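Local coordinates for protein alpha-galactosidase (Thermus thermophilus, PDB 6LCJ) that probably hydrolyses terminal alpha-linked galactose from oligosaccharides, as a hexameric glycosidase of family GH36, at residues E[48-53]-E[315-320]; E[72-77]-E[81-86]; E[253-256]-E[260-263]; E[266-271]-E[303-308]. One frame throughout, in Å; residues are numbered along the deposited sequence.

Contact 1. Residues E[48-53]-E[315-320]; sequences HGWQSW and EGEARY
A chi1 of -175° places Trp50 CG opposite the backbone N and beside the carbonyl carbon, while Glu317, extended beyond CG (chi2 -172°), reaches back toward the indole; the two side chains thus cover a gap of 10.4 Å between Trp50 CA and Glu317 CA. They run past each other in opposite senses and meet at the pyrrole edge of the indole. Trp50 NE1 donates to Glu317 OE2 at 3.0 Å, with a moderately bent angle of 145° at the hydrogen. The acceptor lies almost exactly in the indole plane, and the carboxylate is nearly coplanar with the ring. OE2 accepts the bond with its anti lone pair, the one away from OE1. The other oxygen, Glu317 OE1, accepts from the backbone N of Gly112, so both carboxylate oxygens of this buried acid are engaged and its rotation is fixed. Two donors, and a helix start close by, would probably favour the charged form of Glu317. An early turn has Tyr320 N bonded to Gly316 O at 2.9 Å. Trp50 lies in the loop between strands 44-48 and 56-59, and its backbone N is held by Asp78 OD1. Glu317 lies near the start of helix 317-331 of the barrel, and Gly112 precedes strand 113-117, so the bond ties the amino-terminal beta domain to a barrel helix.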
loop_
_atom_site.group_PDB
_atom_site.type_symbol
_atom_site.label_atom_id
_atom_site.label_comp_id
_atom_site.label_asym_id
_atom_site.label_seq_id
_atom_site.Cartn_x
_atom_site.Cartn_y
_atom_site.Cartn_z
ATOM N N HIS E 48 -10.570 33.030 -4.528
ATOM C CA HIS E 48 -10.419 33.593 -5.869
ATOM C C HIS E 48 -9.539 32.695 -6.746
ATOM O O HIS E 48 -8.325 32.590 -6.531
ATOM C CB HIS E 48 -9.841 34.997 -5.822
ATOM C CG HIS E 48 -9.860 35.647 -7.164
ATOM N ND1 HIS E 48 -8.714 35.947 -7.868
ATOM C CD2 HIS E 48 -10.897 35.948 -7.983
ATOM C CE1 HIS E 48 -9.045 36.447 -9.044
ATOM N NE2 HIS E 48 -10.365 36.461 -9.140
ATOM N N GLY E 49 -10.142 32.077 -7.757
ATOM C CA GLY E 49 -9.391 31.249 -8.683
ATOM C C GLY E 49 -8.468 32.052 -9.590
ATOM O O GLY E 49 -8.563 33.275 -9.733
ATOM N N TRP E 50 -7.564 31.318 -10.240
ATOM C CA TRP E 50 -6.445 31.941 -10.942
ATOM C C TRP E 50 -6.872 32.623 -12.235
ATOM O O TRP E 50 -6.443 33.745 -12.518
ATOM C CB TRP E 50 -5.391 30.894 -11.254
ATOM C CG TRP E 50 -4.139 31.444 -11.863
ATOM C CD1 TRP E 50 -3.482 32.591 -11.513
ATOM C CD2 TRP E 50 -3.383 30.854 -12.921
ATOM N NE1 TRP E 50 -2.363 32.747 -12.289
ATOM C CE2 TRP E 50 -2.273 31.691 -13.156
ATOM C CE3 TRP E 50 -3.527 29.680 -13.683
ATOM C CZ2 TRP E 50 -1.315 31.404 -14.128
ATOM C CZ3 TRP E 50 -2.578 29.388 -14.642
ATOM C CH2 TRP E 50 -1.481 30.245 -14.860
ATOM N N GLN E 51 -7.659 31.938 -13.061
ATOM C CA GLN E 51 -7.934 32.399 -14.412
ATOM C C GLN E 51 -9.446 32.480 -14.656
ATOM O O GLN E 51 -10.269 32.190 -13.780
ATOM C CB GLN E 51 -7.223 31.503 -15.449
ATOM C CG GLN E 51 -7.439 30.016 -15.271
ATOM C CD GLN E 51 -7.911 29.335 -16.545
ATOM O OE1 GLN E 51 -8.749 29.879 -17.271
ATOM N NE2 GLN E 51 -7.386 28.133 -16.818
ATOM N N SER E 52 -9.795 32.896 -15.876
ATOM C CA SER E 52 -11.187 33.142 -16.268
ATOM C C SER E 52 -12.122 32.016 -15.848
ATOM O O SER E 52 -13.137 32.255 -15.190
ATOM C CB SER E 52 -11.259 33.334 -17.781
ATOM O OG SER E 52 -10.665 34.567 -18.154
ATOM N N TRP E 53 -11.791 30.776 -16.222
ATOM C CA TRP E 53 -12.662 29.634 -15.967
ATOM C C TRP E 53 -12.620 29.184 -14.510
ATOM O O TRP E 53 -13.516 28.450 -14.075
ATOM C CB TRP E 53 -12.286 28.469 -16.903
ATOM C CG TRP E 53 -12.221 28.896 -18.353
ATOM C CD1 TRP E 53 -13.026 29.815 -18.970
ATOM C CD2 TRP E 53 -11.289 28.453 -19.347
ATOM N NE1 TRP E 53 -12.659 29.965 -20.279
ATOM C CE2 TRP E 53 -11.595 29.143 -20.541
ATOM C CE3 TRP E 53 -10.229 27.538 -19.350
ATOM C CZ2 TRP E 53 -10.872 28.945 -21.732
ATOM C CZ3 TRP E 53 -9.505 27.348 -20.550
ATOM C CH2 TRP E 53 -9.840 28.041 -21.712
ATOM N N GLU E 315 3.920 31.561 -10.355
ATOM C CA GLU E 315 5.329 31.715 -10.708
ATOM C C GLU E 315 5.527 32.203 -12.139
ATOM O O GLU E 315 6.583 32.770 -12.446
ATOM C CB GLU E 315 6.068 30.390 -10.523
ATOM C CG GLU E 315 6.124 29.894 -9.101
ATOM C CD GLU E 315 4.818 29.223 -8.608
ATOM O OE1 GLU E 315 3.861 29.048 -9.413
ATOM O OE2 GLU E 315 4.760 28.877 -7.397
ATOM N N GLY E 316 4.550 31.989 -13.019
ATOM C CA GLY E 316 4.663 32.389 -14.401
ATOM C C GLY E 316 4.056 33.728 -14.726
ATOM O O GLY E 316 4.067 34.135 -15.890
ATOM N N GLU E 317 3.537 34.443 -13.731
ATOM C CA GLU E 317 2.811 35.665 -14.039
ATOM C C GLU E 317 3.739 36.755 -14.581
ATOM O O GLU E 317 3.351 37.496 -15.494
ATOM C CB GLU E 317 2.042 36.130 -12.799
ATOM C CG GLU E 317 0.785 35.310 -12.540
ATOM C CD GLU E 317 -0.097 35.875 -11.426
ATOM O OE1 GLU E 317 0.241 36.933 -10.861
ATOM O OE2 GLU E 317 -1.150 35.270 -11.134
ATOM N N ALA E 318 4.970 36.859 -14.053
ATOM C CA ALA E 318 5.931 37.840 -14.579
ATOM C C ALA E 318 6.258 37.597 -16.055
ATOM O O ALA E 318 6.295 38.550 -16.842
ATOM C CB ALA E 318 7.219 37.849 -13.748
ATOM N N ARG E 319 6.513 36.341 -16.451
ATOM C CA ARG E 319 6.679 36.035 -17.875
ATOM C C ARG E 319 5.419 36.384 -18.654
ATOM O O ARG E 319 5.489 36.955 -19.751
ATOM C CB ARG E 319 7.001 34.548 -18.098
ATOM C CG ARG E 319 8.398 34.113 -17.707
ATOM C CD ARG E 319 8.523 32.580 -17.675
ATOM N NE ARG E 319 7.331 31.960 -18.240
ATOM C CZ ARG E 319 6.730 30.893 -17.717
ATOM N NH1 ARG E 319 7.241 30.319 -16.622
ATOM N NH2 ARG E 319 5.611 30.406 -18.283
ATOM N N TYR E 320 4.256 36.013 -18.111
ATOM C CA TYR E 320 2.994 36.232 -18.807
ATOM C C TYR E 320 2.763 37.708 -19.076
ATOM O O TYR E 320 2.339 38.089 -20.174
ATOM C CB TYR E 320 1.840 35.654 -17.979
ATOM C CG TYR E 320 0.460 36.046 -18.442
ATOM C CD1 TYR E 320 -0.170 35.367 -19.487
ATOM C CD2 TYR E 320 -0.224 37.094 -17.830
ATOM C CE1 TYR E 320 -1.452 35.730 -19.904
ATOM C CE2 TYR E 320 -1.499 37.465 -18.234
ATOM C CZ TYR E 320 -2.109 36.784 -19.263
ATOM O OH TYR E 320 -3.374 37.158 -19.655
#

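Contact 2. Residues E[72-77]-E[81-86]; sequences ARRPQA and FLLEAG
Arg74 NH1 meets Glu84 OE2 in a salt bridge of 3.1 Å, with 150° at the hydrogen. The groups are not laid flat against each other: guanidinium and carboxylate planes stand 64° apart, and the nitrogen comes to OE2 from above the carboxylate plane rather than along it. Glu84 gets there by bending at chi2 (-76°), which folds its carboxylate back toward the arginine; Arg74 is extended from CG to NE. The bridge is only part of what satisfies the arginine. Its NE donates to the backbone carbonyl Leu68 O, NH2 is also hydrogen-bonded outside the two segments, and Glu71 OE2 adds at most a long, weak ion pair to NH1. Leu83 O sits over one face of the guanidinium. Nearer the backbone of Arg74, Leu83 CD1 packs 3.9 Å from Arg74 CB and 4.0 Å from Ala77 CB. Arg74 O is taken by Ala77 N at 3.0 Å, a backbone bond that curls this turn and brings Ala77 CB up to the leucine. Gln76 OE1 accepts from Phe266 N, Ala77 O from Ser54 OG, and Arg73 NH1 forms a salt bridge with Glu367 of a second subunit. The arrangement is a turn packed on the weakly bonded helical turn about 81-84, in the connection between strands 56-59 and 89-91 of the amino-terminal beta domain, beside a subunit interface of the hexamer.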
loop_
_atom_site.group_PDB
_atom_site.type_symbol
_atom_site.label_atom_id
_atom_site.label_comp_id
_atom_site.label_asym_id
_atom_site.label_seq_id
_atom_site.Cartn_x
_atom_site.Cartn_y
_atom_site.Cartn_z
ATOM N N ALA E 72 -5.805 15.202 -15.802
ATOM C CA ALA E 72 -5.339 15.768 -17.067
ATOM C C ALA E 72 -5.885 17.161 -17.342
ATOM O O ALA E 72 -5.294 17.886 -18.157
ATOM C CB ALA E 72 -5.729 14.857 -18.233
ATOM N N ARG E 73 -7.012 17.539 -16.713
ATOM C CA ARG E 73 -7.666 18.822 -16.949
ATOM C C ARG E 73 -7.330 19.892 -15.916
ATOM O O ARG E 73 -7.779 21.033 -16.067
ATOM C CB ARG E 73 -9.171 18.637 -16.983
ATOM C CG ARG E 73 -9.725 18.213 -18.312
ATOM C CD ARG E 73 -11.176 18.603 -18.329
ATOM N NE ARG E 73 -11.923 18.055 -19.451
ATOM C CZ ARG E 73 -13.063 17.386 -19.327
ATOM N NH1 ARG E 73 -13.585 17.153 -18.127
ATOM N NH2 ARG E 73 -13.682 16.949 -20.405
ATOM N N ARG E 74 -6.570 19.565 -14.871
ATOM C CA ARG E 74 -6.184 20.585 -13.897
ATOM C C ARG E 74 -5.418 21.769 -14.482
ATOM O O ARG E 74 -5.697 22.905 -14.063
ATOM C CB ARG E 74 -5.377 19.943 -12.774
ATOM C CG ARG E 74 -6.220 19.028 -11.960
ATOM C CD ARG E 74 -5.433 18.319 -10.923
ATOM N NE ARG E 74 -6.345 17.524 -10.118
ATOM C CZ ARG E 74 -5.971 16.728 -9.126
ATOM N NH1 ARG E 74 -4.689 16.621 -8.808
ATOM N NH2 ARG E 74 -6.884 16.034 -8.466
ATOM N N PRO E 75 -4.466 21.609 -15.408
ATOM C CA PRO E 75 -3.749 22.803 -15.905
ATOM C C PRO E 75 -4.651 23.822 -16.600
ATOM O O PRO E 75 -4.296 25.007 -16.652
ATOM C CB PRO E 75 -2.705 22.220 -16.868
ATOM C CG PRO E 75 -2.515 20.793 -16.407
ATOM C CD PRO E 75 -3.881 20.358 -15.930
ATOM N N GLN E 76 -5.807 23.415 -17.121
ATOM C CA GLN E 76 -6.719 24.352 -17.767
ATOM C C GLN E 76 -7.886 24.759 -16.870
ATOM O O GLN E 76 -8.774 25.481 -17.328
ATOM C CB GLN E 76 -7.252 23.768 -19.082
ATOM C CG GLN E 76 -8.462 22.872 -18.938
ATOM C CD GLN E 76 -8.420 21.714 -19.919
ATOM O OE1 GLN E 76 -7.347 21.206 -20.220
ATOM N NE2 GLN E 76 -9.585 21.287 -20.418
ATOM N N ALA E 77 -7.896 24.320 -15.608
ATOM C CA ALA E 77 -8.933 24.650 -14.642
ATOM C C ALA E 77 -8.517 25.769 -13.691
ATOM O O ALA E 77 -9.331 26.643 -13.369
ATOM C CB ALA E 77 -9.321 23.405 -13.833
ATOM N N PHE E 81 -1.048 24.695 -8.440
ATOM C CA PHE E 81 -0.796 24.679 -7.001
ATOM C C PHE E 81 -2.101 24.705 -6.217
ATOM O O PHE E 81 -2.307 23.899 -5.303
ATOM C CB PHE E 81 0.089 25.860 -6.607
ATOM C CG PHE E 81 0.349 25.951 -5.130
ATOM C CD1 PHE E 81 -0.541 26.616 -4.291
ATOM C CD2 PHE E 81 1.486 25.376 -4.575
ATOM C CE1 PHE E 81 -0.318 26.696 -2.924
ATOM C CE2 PHE E 81 1.725 25.459 -3.212
ATOM C CZ PHE E 81 0.815 26.119 -2.385
ATOM N N LEU E 82 -2.998 25.636 -6.559
ATOM C CA LEU E 82 -4.279 25.762 -5.869
ATOM C C LEU E 82 -5.091 24.474 -5.887
ATOM O O LEU E 82 -5.967 24.296 -5.040
ATOM C CB LEU E 82 -5.113 26.873 -6.519
ATOM C CG LEU E 82 -5.070 28.312 -6.000
ATOM C CD1 LEU E 82 -3.651 28.752 -5.722
ATOM C CD2 LEU E 82 -5.719 29.213 -7.032
ATOM N N LEU E 83 -4.842 23.588 -6.848
ATOM C CA LEU E 83 -5.638 22.386 -7.025
ATOM C C LEU E 83 -4.983 21.140 -6.439
ATOM O O LEU E 83 -5.659 20.122 -6.289
ATOM C CB LEU E 83 -5.922 22.158 -8.517
ATOM C CG LEU E 83 -6.803 23.190 -9.217
ATOM C CD1 LEU E 83 -7.072 22.771 -10.642
ATOM C CD2 LEU E 83 -8.107 23.405 -8.461
ATOM N N GLU E 84 -3.689 21.183 -6.124
ATOM C CA GLU E 84 -3.020 20.055 -5.491
ATOM C C GLU E 84 -2.942 20.190 -3.976
ATOM O O GLU E 84 -2.478 19.258 -3.317
ATOM C CB GLU E 84 -1.591 19.869 -6.047
ATOM C CG GLU E 84 -1.455 19.869 -7.574
ATOM C CD GLU E 84 -1.921 18.573 -8.245
ATOM O OE1 GLU E 84 -1.757 17.488 -7.632
ATOM O OE2 GLU E 84 -2.455 18.644 -9.378
ATOM N N ALA E 85 -3.378 21.311 -3.411
ATOM C CA ALA E 85 -3.140 21.613 -2.003
ATOM C C ALA E 85 -4.318 21.185 -1.137
ATOM O O ALA E 85 -5.477 21.240 -1.564
ATOM C CB ALA E 85 -2.873 23.108 -1.817
ATOM N N GLY E 86 -4.008 20.753 0.092
ATOM C CA GLY E 86 -5.043 20.338 1.027
ATOM C C GLY E 86 -5.718 21.476 1.762
ATOM O O GLY E 86 -6.827 21.298 2.272
#

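Contact 3. Residues E[253-256]-E[260-263]; sequences VLRD and RPVR
Backbone bonds join Leu254 to Val262 and Asp256 to Arg260 in antiparallel fashion. Val262 N donates to Leu254 O at 2.9 Å, and Asp256 N to Arg260 O at 2.8 Å; between them Arg255 and Pro261 form a non-hydrogen-bonded pair, where the proline needs no N-H. Two CA-H...O contacts, from Pro261 CA to Leu254 O and from Arg255 CA to Arg260 O, fill in the bridge. A water lies close to both Leu254 O and Val262 O. Charged groups close the loop end. In Asp256, chi1 of 65° sets the carboxylate between the backbone N and the carbonyl carbon, where it meets both the backbone and the guanidinium of Arg260. Asp256 OD1 accepts from Arg260 N at 2.9 Å and also from Glu258 N, an Asx turn. Asp256 OD2 takes both Arg260 NE and Arg260 NH2, each at 3.0 Å: the oxygen lies in the guanidinium plane at its edge, NE using the syn lone pair and NH2 coming from above the carboxylate plane, with the two planes 72° apart. A bend at chi3 of Arg260 presents that side. Apolar contacts line the two arms: Val253 CG1 is 3.7 Å from Pro261 CB, and Leu254 CG 4.0 Å from Val262 CG2. Arg255 lies alongside Pro261, its NH1 bonded to Gly259 O and in a salt bridge with Asp120 of a third subunit. This is a tight, hairpin-like reversal held by a single antiparallel bridge and closed by the Asx turn and salt bridge, in the loop before strand 263-267, beside strand 270-274.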
loop_
_atom_site.group_PDB
_atom_site.type_symbol
_atom_site.label_atom_id
_atom_site.label_comp_id
_atom_site.label_asym_id
_atom_site.label_seq_id
_atom_site.Cartn_x
_atom_site.Cartn_y
_atom_site.Cartn_z
ATOM N N VAL E 253 8.696 24.706 -27.144
ATOM C CA VAL E 253 7.773 24.088 -26.202
ATOM C C VAL E 253 8.207 24.412 -24.777
ATOM O O VAL E 253 9.388 24.312 -24.437
ATOM C CB VAL E 253 7.707 22.575 -26.441
ATOM C CG1 VAL E 253 6.889 21.890 -25.354
ATOM C CG2 VAL E 253 7.130 22.313 -27.830
ATOM N N LEU E 254 7.253 24.827 -23.946
ATOM C CA LEU E 254 7.527 25.006 -22.525
ATOM C C LEU E 254 7.888 23.666 -21.896
ATOM O O LEU E 254 7.139 22.687 -22.020
ATOM C CB LEU E 254 6.322 25.612 -21.823
ATOM C CG LEU E 254 6.512 25.892 -20.334
ATOM C CD1 LEU E 254 7.626 26.904 -20.115
ATOM C CD2 LEU E 254 5.197 26.389 -19.756
ATOM N N ARG E 255 9.050 23.616 -21.241
ATOM C CA ARG E 255 9.588 22.376 -20.701
ATOM C C ARG E 255 9.876 22.534 -19.217
ATOM O O ARG E 255 10.109 23.641 -18.727
ATOM C CB ARG E 255 10.858 21.950 -21.453
ATOM C CG ARG E 255 10.555 21.372 -22.811
ATOM C CD ARG E 255 11.728 21.428 -23.780
ATOM N NE ARG E 255 11.299 21.074 -25.131
ATOM C CZ ARG E 255 10.988 19.838 -25.523
ATOM N NH1 ARG E 255 11.058 18.823 -24.678
ATOM N NH2 ARG E 255 10.598 19.616 -26.764
ATOM N N ASP E 256 9.870 21.410 -18.496
ATOM C CA ASP E 256 10.148 21.452 -17.068
ATOM C C ASP E 256 11.654 21.282 -16.835
ATOM O O ASP E 256 12.456 21.334 -17.768
ATOM C CB ASP E 256 9.301 20.418 -16.331
ATOM C CG ASP E 256 9.649 18.965 -16.698
ATOM O OD1 ASP E 256 10.638 18.701 -17.430
ATOM O OD2 ASP E 256 8.915 18.066 -16.229
ATOM N N ARG E 260 11.038 17.702 -20.117
ATOM C CA ARG E 260 9.758 17.217 -20.632
ATOM C C ARG E 260 8.783 18.378 -20.834
ATOM O O ARG E 260 8.789 19.340 -20.057
ATOM C CB ARG E 260 9.143 16.198 -19.688
ATOM C CG ARG E 260 10.094 15.109 -19.274
ATOM C CD ARG E 260 9.584 14.367 -18.054
ATOM N NE ARG E 260 9.583 15.244 -16.891
ATOM C CZ ARG E 260 10.037 14.895 -15.691
ATOM N NH1 ARG E 260 10.536 13.675 -15.498
ATOM N NH2 ARG E 260 9.997 15.771 -14.686
ATOM N N PRO E 261 7.957 18.314 -21.875
ATOM C CA PRO E 261 6.949 19.361 -22.089
ATOM C C PRO E 261 5.989 19.465 -20.917
ATOM O O PRO E 261 5.499 18.461 -20.401
ATOM C CB PRO E 261 6.228 18.899 -23.360
ATOM C CG PRO E 261 7.242 18.048 -24.070
ATOM C CD PRO E 261 7.976 17.336 -22.975
ATOM N N VAL E 262 5.736 20.698 -20.487
ATOM C CA VAL E 262 4.744 20.949 -19.454
ATOM C C VAL E 262 3.347 20.687 -20.008
ATOM O O VAL E 262 3.006 21.112 -21.118
ATOM C CB VAL E 262 4.899 22.388 -18.943
ATOM C CG1 VAL E 262 3.754 22.781 -18.009
ATOM C CG2 VAL E 262 6.244 22.527 -18.259
ATOM N N ARG E 263 2.537 19.961 -19.247
ATOM C CA ARG E 263 1.176 19.666 -19.680
ATOM C C ARG E 263 0.299 20.900 -19.497
ATOM O O ARG E 263 0.350 21.565 -18.453
ATOM C CB ARG E 263 0.632 18.474 -18.898
ATOM C CG ARG E 263 1.673 17.363 -18.777
ATOM C CD ARG E 263 1.081 15.994 -18.942
ATOM N NE ARG E 263 0.838 15.671 -20.347
ATOM C CZ ARG E 263 1.197 14.527 -20.923
ATOM N NH1 ARG E 263 1.830 13.599 -20.211
ATOM N NH2 ARG E 263 0.926 14.313 -22.210
HETATM O O HOH W 1 4.279 22.449 -22.898
#

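Contact 4. Residues E[266-271]-E[303-308]; sequences FNWGRP and LDFLYA
Trp268 and Phe305 come at each other from opposite directions, the six-membered end of the indole reaching over one face of the phenyl ring. Trp268 CH2 lies 3.5 Å above that face of Phe305, offset toward the rim, and 3.6 Å from Phe305 CZ. The planes of the two six-membered rings are inclined by 36°, with centroids 5.1 Å apart. Asn267 enters crosswise to Phe305, near a right angle, and its ND2 comes within 3.4 Å of Phe305 CZ. The same nitrogen, Asn267 ND2, sits 3.2 Å above the centre of the Trp268 ring, where an N-H...pi attraction is possible, whereas it only touches Phe305 CZ. A chi1 of -157° directs the Asn267 amide toward Phe305, while the type I' turn from Asn267 to Arg270 presents the neighbouring indole beside it. The phenyl ring is bordered in its plane by Tyr307 OH, which bonds to Ala264 O, and it meets Trp53 edge-to-face. The backbone N of Phe305 donates to Asp304 OD1 at 2.8 Å, while Asp304 OD2 accepts from Trp233 NE1. No hydrogen bond crosses between residues 266-271 and 303-308: the join between the hairpin turn and the loop after barrel strand 298-303 rests on nonpolar contact, and the orientation of the indole is held instead by its own polar bond, from Trp268 NE1 to Asp197 OD2.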
loop_
_atom_site.group_PDB
_atom_site.type_symbol
_atom_site.label_atom_id
_atom_site.label_comp_id
_atom_site.label_asym_id
_atom_site.label_seq_id
_atom_site.Cartn_x
_atom_site.Cartn_y
_atom_site.Cartn_z
ATOM N N PHE E 266 -6.252 19.198 -21.492
ATOM C CA PHE E 266 -6.826 18.220 -22.405
ATOM C C PHE E 266 -8.071 18.817 -23.036
ATOM O O PHE E 266 -9.041 19.124 -22.337
ATOM C CB PHE E 266 -7.163 16.926 -21.672
ATOM C CG PHE E 266 -7.444 15.780 -22.585
ATOM C CD1 PHE E 266 -8.720 15.581 -23.100
ATOM C CD2 PHE E 266 -6.430 14.904 -22.946
ATOM C CE1 PHE E 266 -8.975 14.522 -23.949
ATOM C CE2 PHE E 266 -6.677 13.843 -23.805
ATOM C CZ PHE E 266 -7.949 13.645 -24.302
ATOM N N ASN E 267 -8.048 18.967 -24.355
ATOM C CA ASN E 267 -9.142 19.604 -25.074
ATOM C C ASN E 267 -9.058 19.167 -26.526
ATOM O O ASN E 267 -8.011 18.708 -26.989
ATOM C CB ASN E 267 -9.082 21.131 -24.946
ATOM C CG ASN E 267 -10.432 21.788 -25.167
ATOM O OD1 ASN E 267 -11.466 21.262 -24.755
ATOM N ND2 ASN E 267 -10.428 22.945 -25.819
ATOM N N TRP E 268 -10.178 19.308 -27.238
ATOM C CA TRP E 268 -10.302 18.799 -28.610
ATOM C C TRP E 268 -9.829 17.345 -28.704
ATOM O O TRP E 268 -9.226 16.924 -29.692
ATOM C CB TRP E 268 -9.537 19.685 -29.607
ATOM C CG TRP E 268 -9.811 21.146 -29.518
ATOM C CD1 TRP E 268 -10.859 21.820 -30.081
ATOM C CD2 TRP E 268 -9.018 22.131 -28.844
ATOM N NE1 TRP E 268 -10.764 23.165 -29.802
ATOM C CE2 TRP E 268 -9.648 23.379 -29.037
ATOM C CE3 TRP E 268 -7.839 22.080 -28.101
ATOM C CZ2 TRP E 268 -9.142 24.563 -28.497
ATOM C CZ3 TRP E 268 -7.338 23.253 -27.565
ATOM C CH2 TRP E 268 -7.986 24.478 -27.764
ATOM N N GLY E 269 -10.068 16.577 -27.646
ATOM C CA GLY E 269 -9.702 15.171 -27.643
ATOM C C GLY E 269 -8.229 14.839 -27.535
ATOM O O GLY E 269 -7.868 13.669 -27.699
ATOM N N ARG E 270 -7.361 15.800 -27.235
ATOM C CA ARG E 270 -5.931 15.525 -27.207
ATOM C C ARG E 270 -5.232 16.293 -26.094
ATOM O O ARG E 270 -5.717 17.339 -25.642
ATOM C CB ARG E 270 -5.284 15.872 -28.551
ATOM C CG ARG E 270 -5.746 17.193 -29.094
ATOM C CD ARG E 270 -5.189 17.383 -30.473
ATOM N NE ARG E 270 -5.269 16.154 -31.243
ATOM C CZ ARG E 270 -6.017 16.024 -32.331
ATOM N NH1 ARG E 270 -6.739 17.057 -32.755
ATOM N NH2 ARG E 270 -6.042 14.871 -32.990
ATOM N N PRO E 271 -4.081 15.796 -25.634
ATOM C CA PRO E 271 -3.279 16.541 -24.657
ATOM C C PRO E 271 -2.788 17.861 -25.222
ATOM O O PRO E 271 -2.424 17.965 -26.393
ATOM C CB PRO E 271 -2.107 15.597 -24.366
ATOM C CG PRO E 271 -2.619 14.252 -24.709
ATOM C CD PRO E 271 -3.520 14.464 -25.888
ATOM N N LEU E 303 -8.316 36.449 -27.551
ATOM C CA LEU E 303 -7.108 35.703 -27.253
ATOM C C LEU E 303 -7.452 34.746 -26.129
ATOM O O LEU E 303 -7.832 35.176 -25.036
ATOM C CB LEU E 303 -5.973 36.654 -26.867
ATOM C CG LEU E 303 -5.719 37.733 -27.924
ATOM C CD1 LEU E 303 -4.565 38.667 -27.524
ATOM C CD2 LEU E 303 -5.450 37.079 -29.285
ATOM N N ASP E 304 -7.357 33.458 -26.408
ATOM C CA ASP E 304 -7.929 32.438 -25.558
ATOM C C ASP E 304 -6.832 31.545 -25.000
ATOM O O ASP E 304 -5.709 31.523 -25.513
ATOM C CB ASP E 304 -8.938 31.595 -26.336
ATOM C CG ASP E 304 -10.046 31.027 -25.455
ATOM O OD1 ASP E 304 -9.925 31.015 -24.200
ATOM O OD2 ASP E 304 -11.049 30.584 -26.051
ATOM N N PHE E 305 -7.188 30.802 -23.941
ATOM C CA PHE E 305 -6.288 29.854 -23.299
ATOM C C PHE E 305 -4.999 30.532 -22.872
ATOM O O PHE E 305 -3.925 29.942 -22.956
ATOM C CB PHE E 305 -5.980 28.665 -24.214
ATOM C CG PHE E 305 -7.150 27.760 -24.444
ATOM C CD1 PHE E 305 -8.158 28.115 -25.331
ATOM C CD2 PHE E 305 -7.250 26.554 -23.765
ATOM C CE1 PHE E 305 -9.253 27.280 -25.542
ATOM C CE2 PHE E 305 -8.343 25.710 -23.972
ATOM C CZ PHE E 305 -9.344 26.074 -24.863
ATOM N N LEU E 306 -5.104 31.784 -22.432
ATOM C CA LEU E 306 -3.933 32.570 -22.085
ATOM C C LEU E 306 -3.255 32.093 -20.807
ATOM O O LEU E 306 -2.125 32.519 -20.535
ATOM C CB LEU E 306 -4.322 34.044 -21.954
ATOM C CG LEU E 306 -4.743 34.806 -23.225
ATOM C CD1 LEU E 306 -5.115 36.238 -22.860
ATOM C CD2 LEU E 306 -3.645 34.790 -24.247
ATOM N N TYR E 307 -3.907 31.226 -20.018
ATOM C CA TYR E 307 -3.206 30.564 -18.921
ATOM C C TYR E 307 -1.960 29.815 -19.416
ATOM O O TYR E 307 -1.000 29.634 -18.656
ATOM C CB TYR E 307 -4.153 29.594 -18.191
ATOM C CG TYR E 307 -4.400 28.326 -18.983
ATOM C CD1 TYR E 307 -3.558 27.228 -18.863
ATOM C CD2 TYR E 307 -5.454 28.241 -19.873
ATOM C CE1 TYR E 307 -3.761 26.089 -19.608
ATOM C CE2 TYR E 307 -5.663 27.100 -20.617
ATOM C CZ TYR E 307 -4.817 26.034 -20.483
ATOM O OH TYR E 307 -5.032 24.916 -21.237
ATOM N N ALA E 308 -1.966 29.340 -20.666
ATOM C CA ALA E 308 -0.812 28.593 -21.152
ATOM C C ALA E 308 0.463 29.422 -21.089
ATOM O O ALA E 308 1.549 28.876 -20.864
ATOM C CB ALA E 308 -1.059 28.097 -22.571
#

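In the fold
Contacts 2, 3 and 4 all lie within the chain loop that contact 1 closes. Contacts 1 and 2 have centres about 12 Å apart, and Gln51 NE2 comes within 3.0 Å of Gln76 O. Contacts 1 and 4, about 15 Å apart between centres, touch where Tyr320 CE1 lies 3.3 Å from Leu306 O. Pro75 CB packs 3.5 Å from Arg263 O, connecting contacts 2 and 3. Contact 3 continues through strand 263-267 into contact 4, about 14 Å between centres. Segment 303-308 starts at the carboxy-terminal end of a barrel strand, where TIM barrels place their active site, so contact 4 is probably the nearest to it.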